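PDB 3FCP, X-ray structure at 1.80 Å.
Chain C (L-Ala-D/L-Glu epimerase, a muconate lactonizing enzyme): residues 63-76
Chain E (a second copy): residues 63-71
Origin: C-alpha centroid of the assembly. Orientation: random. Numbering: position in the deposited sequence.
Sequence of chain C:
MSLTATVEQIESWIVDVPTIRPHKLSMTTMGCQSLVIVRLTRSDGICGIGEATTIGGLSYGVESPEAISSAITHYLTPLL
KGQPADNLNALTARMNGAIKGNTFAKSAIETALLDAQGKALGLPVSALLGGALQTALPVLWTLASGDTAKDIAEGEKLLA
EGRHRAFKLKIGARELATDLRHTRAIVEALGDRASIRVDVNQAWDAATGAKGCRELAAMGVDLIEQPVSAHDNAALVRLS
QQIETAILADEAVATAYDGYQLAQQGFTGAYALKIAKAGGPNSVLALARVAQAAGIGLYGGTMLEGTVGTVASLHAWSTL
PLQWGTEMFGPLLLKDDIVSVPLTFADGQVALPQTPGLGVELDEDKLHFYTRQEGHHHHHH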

ATOM      1  N   GLU C  63       4.071   7.221  35.173  1.00 29.75           N
ATOM      2  CA  GLU C  63       3.348   7.382  36.431  1.00 30.17           C
ATOM      3  C   GLU C  63       4.141   6.827  37.617  1.00 30.23           C
ATOM      4  O   GLU C  63       4.474   5.643  37.649  1.00 29.73           O
ATOM      5  CB  GLU C  63       1.982   6.678  36.348  1.00 31.37           C
ATOM      6  CG  GLU C  63       1.033   7.270  35.313  1.00 31.90           C
ATOM      7  CD  GLU C  63      -0.295   6.531  35.233  1.00 33.04           C
ATOM      8  OE1 GLU C  63      -0.938   6.332  36.284  1.00 34.54           O
ATOM      9  OE2 GLU C  63      -0.701   6.159  34.113  1.00 33.78           O
ATOM     10  N   SER C  64       4.441   7.693  38.584  1.00 29.31           N
ATOM     11  CA  SER C  64       5.193   7.304  39.778  1.00 28.28           C
ATOM     12  C   SER C  64       4.244   7.047  40.949  1.00 28.15           C
ATOM     13  O   SER C  64       3.095   7.475  40.929  1.00 28.09           O
ATOM     14  CB  SER C  64       6.168   8.417  40.174  1.00 28.89           C
ATOM     15  OG  SER C  64       5.464   9.588  40.557  1.00 28.72           O
ATOM     16  N   PRO C  65       4.719   6.348  41.992  1.00 28.61           N
ATOM     17  CA  PRO C  65       3.847   6.084  43.141  1.00 27.90           C
ATOM     18  C   PRO C  65       3.268   7.378  43.710  1.00 29.00           C
ATOM     19  O   PRO C  65       2.094   7.434  44.081  1.00 28.47           O
ATOM     20  CB  PRO C  65       4.778   5.381  44.127  1.00 28.26           C
ATOM     21  CG  PRO C  65       5.717   4.629  43.213  1.00 28.76           C
ATOM     22  CD  PRO C  65       6.023   5.675  42.154  1.00 28.12           C
ATOM     23  N   GLU C  66       4.089   8.423  43.773  1.00 29.94           N
ATOM     24  CA  GLU C  66       3.621   9.694  44.313  1.00 31.29           C
ATOM     25  C   GLU C  66       2.600  10.371  43.409  1.00 30.36           C
ATOM     26  O   GLU C  66       1.652  10.985  43.896  1.00 30.55           O
ATOM     27  CB  GLU C  66       4.795  10.646  44.579  1.00 32.15           C
ATOM     28  CG  GLU C  66       6.019  10.377  43.749  1.00 37.59           C
ATOM     29  CD  GLU C  66       6.776   9.161  44.233  1.00 39.06           C
ATOM     30  OE1 GLU C  66       6.992   8.241  43.420  1.00 38.48           O
ATOM     31  OE2 GLU C  66       7.152   9.127  45.426  1.00 38.43           O
ATOM     32  N   ALA C  67       2.789  10.266  42.096  1.00 29.20           N
ATOM     33  CA  ALA C  67       1.854  10.879  41.155  1.00 29.04           C
ATOM     34  C   ALA C  67       0.552  10.071  41.130  1.00 27.99           C
ATOM     35  O   ALA C  67      -0.534  10.626  40.962  1.00 27.01           O
ATOM     36  CB  ALA C  67       2.470  10.939  39.758  1.00 26.66           C
ATOM     37  N   ILE C  68       0.671   8.759  41.293  1.00 27.62           N
ATOM     38  CA  ILE C  68      -0.502   7.891  41.310  1.00 28.30           C
ATOM     39  C   ILE C  68      -1.321   8.259  42.540  1.00 28.70           C
ATOM     40  O   ILE C  68      -2.549   8.345  42.482  1.00 28.80           O
ATOM     41  CB  ILE C  68      -0.085   6.404  41.379  1.00 26.85           C
ATOM     42  CG1 ILE C  68       0.533   5.989  40.044  1.00 27.15           C
ATOM     43  CG2 ILE C  68      -1.282   5.524  41.723  1.00 26.53           C
ATOM     44  CD1 ILE C  68       1.205   4.629  40.072  1.00 27.09           C
ATOM     45  N   SER C  69      -0.623   8.496  43.648  1.00 29.16           N
ATOM     46  CA  SER C  69      -1.261   8.860  44.907  1.00 30.41           C
ATOM     47  C   SER C  69      -1.989  10.199  44.794  1.00 30.02           C
ATOM     48  O   SER C  69      -3.138  10.322  45.223  1.00 30.35           O
ATOM     49  CB  SER C  69      -0.212   8.925  46.024  1.00 32.57           C
ATOM     50  OG  SER C  69      -0.812   9.209  47.274  1.00 36.46           O
ATOM     51  N   SER C  70      -1.336  11.201  44.209  1.00 30.46           N
ATOM     52  CA  SER C  70      -1.981  12.507  44.066  1.00 31.63           C
ATOM     53  C   SER C  70      -3.194  12.433  43.141  1.00 30.50           C
ATOM     54  O   SER C  70      -4.195  13.108  43.372  1.00 29.99           O
ATOM     55  CB  SER C  70      -0.992  13.562  43.542  1.00 33.60           C
ATOM     56  OG  SER C  70      -0.486  13.231  42.260  1.00 38.70           O
ATOM     57  N   ALA C  71      -3.107  11.622  42.090  1.00 29.29           N
ATOM     58  CA  ALA C  71      -4.232  11.484  41.163  1.00 29.29           C
ATOM     59  C   ALA C  71      -5.462  10.987  41.930  1.00 28.31           C
ATOM     60  O   ALA C  71      -6.570  11.492  41.753  1.00 27.53           O
ATOM     61  CB  ALA C  71      -3.875  10.507  40.040  1.00 26.78           C
ATOM     62  N   ILE C  72      -5.247   9.995  42.784  1.00 28.35           N
ATOM     63  CA  ILE C  72      -6.311   9.420  43.598  1.00 29.67           C
ATOM     64  C   ILE C  72      -6.852  10.452  44.589  1.00 30.94           C
ATOM     65  O   ILE C  72      -8.047  10.760  44.598  1.00 31.08           O
ATOM     66  CB  ILE C  72      -5.783   8.186  44.370  1.00 29.53           C
ATOM     67  CG1 ILE C  72      -5.408   7.084  43.374  1.00 29.40           C
ATOM     68  CG2 ILE C  72      -6.821   7.700  45.373  1.00 31.50           C
ATOM     69  CD1 ILE C  72      -4.764   5.861  44.000  1.00 30.34           C
ATOM     70  N   THR C  73      -5.958  11.001  45.403  1.00 32.13           N
ATOM     71  CA  THR C  73      -6.326  11.984  46.417  1.00 34.01           C
ATOM     72  C   THR C  73      -6.965  13.276  45.908  1.00 33.66           C
ATOM     73  O   THR C  73      -8.063  13.630  46.328  1.00 34.61           O
ATOM     74  CB  THR C  73      -5.101  12.368  47.275  1.00 33.93           C
ATOM     75  OG1 THR C  73      -4.578  11.193  47.911  1.00 34.93           O
ATOM     76  CG2 THR C  73      -5.495  13.386  48.344  1.00 35.41           C
ATOM     77  N   HIS C  74      -6.285  13.970  45.002  1.00 34.77           N
ATOM     78  CA  HIS C  74      -6.775  15.248  44.484  1.00 34.62           C
ATOM     79  C   HIS C  74      -7.788  15.234  43.347  1.00 33.54           C
ATOM     80  O   HIS C  74      -8.504  16.216  43.153  1.00 32.97           O
ATOM     81  CB  HIS C  74      -5.596  16.118  44.036  1.00 38.34           C
ATOM     82  CG  HIS C  74      -4.699  16.554  45.152  1.00 43.98           C
ATOM     83  ND1 HIS C  74      -3.885  15.679  45.843  1.00 47.02           N
ATOM     84  CD2 HIS C  74      -4.477  17.777  45.690  1.00 45.33           C
ATOM     85  CE1 HIS C  74      -3.202  16.344  46.757  1.00 46.40           C
ATOM     86  NE2 HIS C  74      -3.542  17.619  46.685  1.00 46.84           N
ATOM     87  N   TYR C  75      -7.859  14.146  42.590  1.00 30.72           N
ATOM     88  CA  TYR C  75      -8.766  14.117  41.453  1.00 29.09           C
ATOM     89  C   TYR C  75      -9.852  13.045  41.437  1.00 28.87           C
ATOM     90  O   TYR C  75     -11.035  13.359  41.297  1.00 28.03           O
ATOM     91  CB  TYR C  75      -7.929  14.051  40.169  1.00 28.49           C
ATOM     92  CG  TYR C  75      -7.110  15.305  39.952  1.00 28.14           C
ATOM     93  CD1 TYR C  75      -7.709  16.477  39.487  1.00 28.16           C
ATOM     94  CD2 TYR C  75      -5.752  15.342  40.270  1.00 27.48           C
ATOM     95  CE1 TYR C  75      -6.978  17.656  39.348  1.00 27.01           C
ATOM     96  CE2 TYR C  75      -5.010  16.517  40.136  1.00 27.35           C
ATOM     97  CZ  TYR C  75      -5.633  17.669  39.678  1.00 28.29           C
ATOM     98  OH  TYR C  75      -4.927  18.841  39.584  1.00 29.73           O
ATOM     99  N   LEU C  76      -9.463  11.786  41.579  1.00 28.84           N
ATOM    100  CA  LEU C  76     -10.433  10.703  41.559  1.00 30.28           C
ATOM    101  C   LEU C  76     -11.374  10.711  42.761  1.00 30.91           C
ATOM    102  O   LEU C  76     -12.581  10.518  42.609  1.00 30.56           O
ATOM    103  CB  LEU C  76      -9.713   9.356  41.467  1.00 28.04           C
ATOM    104  CG  LEU C  76      -9.043   9.106  40.111  1.00 30.11           C
ATOM    105  CD1 LEU C  76      -8.160   7.862  40.180  1.00 30.64           C
ATOM    106  CD2 LEU C  76     -10.118   8.944  39.041  1.00 28.73           C
TER
ATOM    107  N   GLU E  63      -0.650  15.083  32.777  1.00 27.73           N
ATOM    108  CA  GLU E  63       0.235  15.677  33.766  1.00 29.09           C
ATOM    109  C   GLU E  63      -0.443  16.830  34.506  1.00 30.18           C
ATOM    110  O   GLU E  63      -0.796  17.849  33.910  1.00 29.64           O
ATOM    111  CB  GLU E  63       1.530  16.149  33.081  1.00 28.75           C
ATOM    112  CG  GLU E  63       2.388  14.992  32.545  1.00 30.08           C
ATOM    113  CD  GLU E  63       3.653  15.442  31.804  1.00 32.88           C
ATOM    114  OE1 GLU E  63       4.425  16.258  32.354  1.00 32.66           O
ATOM    115  OE2 GLU E  63       3.882  14.960  30.672  1.00 32.10           O
ATOM    116  N   SER E  64      -0.628  16.656  35.811  1.00 29.28           N
ATOM    117  CA  SER E  64      -1.264  17.676  36.636  1.00 27.64           C
ATOM    118  C   SER E  64      -0.208  18.512  37.343  1.00 28.30           C
ATOM    119  O   SER E  64       0.951  18.107  37.446  1.00 28.50           O
ATOM    120  CB  SER E  64      -2.136  17.021  37.701  1.00 27.80           C
ATOM    121  OG  SER E  64      -1.323  16.351  38.652  1.00 29.21           O
ATOM    122  N   PRO E  65      -0.596  19.700  37.838  1.00 28.47           N
ATOM    123  CA  PRO E  65       0.354  20.562  38.544  1.00 28.53           C
ATOM    124  C   PRO E  65       1.036  19.827  39.701  1.00 28.89           C
ATOM    125  O   PRO E  65       2.247  19.960  39.888  1.00 29.00           O
ATOM    126  CB  PRO E  65      -0.521  21.718  39.018  1.00 29.34           C
ATOM    127  CG  PRO E  65      -1.495  21.861  37.875  1.00 28.39           C
ATOM    128  CD  PRO E  65      -1.863  20.411  37.582  1.00 28.29           C
ATOM    129  N   GLU E  66       0.271  19.046  40.469  1.00 29.62           N
ATOM    130  CA  GLU E  66       0.858  18.316  41.598  1.00 31.47           C
ATOM    131  C   GLU E  66       1.759  17.161  41.169  1.00 31.28           C
ATOM    132  O   GLU E  66       2.722  16.834  41.859  1.00 31.93           O
ATOM    133  CB  GLU E  66      -0.225  17.798  42.560  1.00 32.90           C
ATOM    134  CG  GLU E  66      -1.571  17.538  41.935  1.00 36.51           C
ATOM    135  CD  GLU E  66      -2.351  18.813  41.721  1.00 36.08           C
ATOM    136  OE1 GLU E  66      -2.729  19.087  40.570  1.00 35.96           O
ATOM    137  OE2 GLU E  66      -2.585  19.541  42.707  1.00 39.41           O
ATOM    138  N   ALA E  67       1.457  16.539  40.036  1.00 30.84           N
ATOM    139  CA  ALA E  67       2.294  15.444  39.556  1.00 32.01           C
ATOM    140  C   ALA E  67       3.559  16.039  38.936  1.00 31.55           C
ATOM    141  O   ALA E  67       4.633  15.438  38.996  1.00 30.67           O
ATOM    142  CB  ALA E  67       1.542  14.613  38.528  1.00 32.75           C
ATOM    143  N   ILE E  68       3.420  17.222  38.340  1.00 30.50           N
ATOM    144  CA  ILE E  68       4.555  17.914  37.733  1.00 30.22           C
ATOM    145  C   ILE E  68       5.506  18.304  38.867  1.00 31.16           C
ATOM    146  O   ILE E  68       6.722  18.093  38.786  1.00 29.28           O
ATOM    147  CB  ILE E  68       4.091  19.185  36.967  1.00 29.86           C
ATOM    148  CG1 ILE E  68       3.306  18.783  35.711  1.00 29.35           C
ATOM    149  CG2 ILE E  68       5.289  20.043  36.584  1.00 29.87           C
ATOM    150  CD1 ILE E  68       2.683  19.959  34.963  1.00 26.44           C
ATOM    151  N   SER E  69       4.934  18.858  39.933  1.00 30.77           N
ATOM    152  CA  SER E  69       5.701  19.266  41.105  1.00 30.71           C
ATOM    153  C   SER E  69       6.444  18.054  41.677  1.00 30.57           C
ATOM    154  O   SER E  69       7.631  18.126  41.996  1.00 30.28           O
ATOM    155  CB  SER E  69       4.758  19.842  42.162  1.00 31.45           C
ATOM    156  OG  SER E  69       5.458  20.199  43.342  1.00 32.10           O
ATOM    157  N   SER E  70       5.724  16.945  41.797  1.00 30.43           N
ATOM    158  CA  SER E  70       6.266  15.694  42.320  1.00 31.39           C
ATOM    159  C   SER E  70       7.467  15.192  41.514  1.00 31.42           C
ATOM    160  O   SER E  70       8.478  14.786  42.081  1.00 32.04           O
ATOM    161  CB  SER E  70       5.166  14.625  42.321  1.00 31.31           C
ATOM    162  OG  SER E  70       5.668  13.365  42.722  1.00 33.43           O
ATOM    163  N   ALA E  71       7.347  15.203  40.190  1.00 30.37           N
ATOM    164  CA  ALA E  71       8.432  14.750  39.327  1.00 29.39           C
ATOM    165  C   ALA E  71       9.703  15.581  39.550  1.00 29.24           C
ATOM    166  O   ALA E  71      10.808  15.037  39.637  1.00 27.53           O
ATOM    167  CB  ALA E  71       7.997  14.833  37.866  1.00 29.61           C
TER
HETATM  168  O   HOH W   1      -2.200  14.199  39.904  1.00 26.74           O

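Two copies of one helix pack nearly antiparallel, at 160°, with axes 9.1 Å apart at closest approach, burying 336 Å² in total. Chain E enters at E:Ser64, the N-cap, whose OG accepts from E:Ala67 N at 3.1 Å. The same OG lies 2.6 Å from the O of water 1, and that water donates to C:Ser70 OG across 3.1 Å, so a small hydroxyl both caps its helix and reaches the partner through solvent. The C:Tyr75 ring also touches this turn, its CE2 3.8 Å from E:Ser64 CB. E:Glu66 has the most surface covered of any residue in the chain E stretch and makes the one direct hydrogen bond of the contact: C:Tyr75 OH donates to E:Glu66 OE1 at a very short 2.4 Å, the carboxylate oxygen lying at the ring edge, near its plane. E:Glu66 OE2, hydrogen-bonded elsewhere in the structure, sits 3.9 Å from C:His74 CD2. At E:Ala67 the CA atoms of the two stretches come closest, with E:Ala67 CA 4.9 Å from C:Ala67 CA; the methyls, both directed sideways, touch at 4.0 Å between the two CB atoms, and such short side chains suit this narrow gap. E:Ser70, chi1 t, brings OG within 3.2 Å of C:Glu66 CG, where it is buried without a polar partner. C:Ser70, chi1 p, instead donates from OG to its own helix at C:Ala67 O, 2.9 Å away.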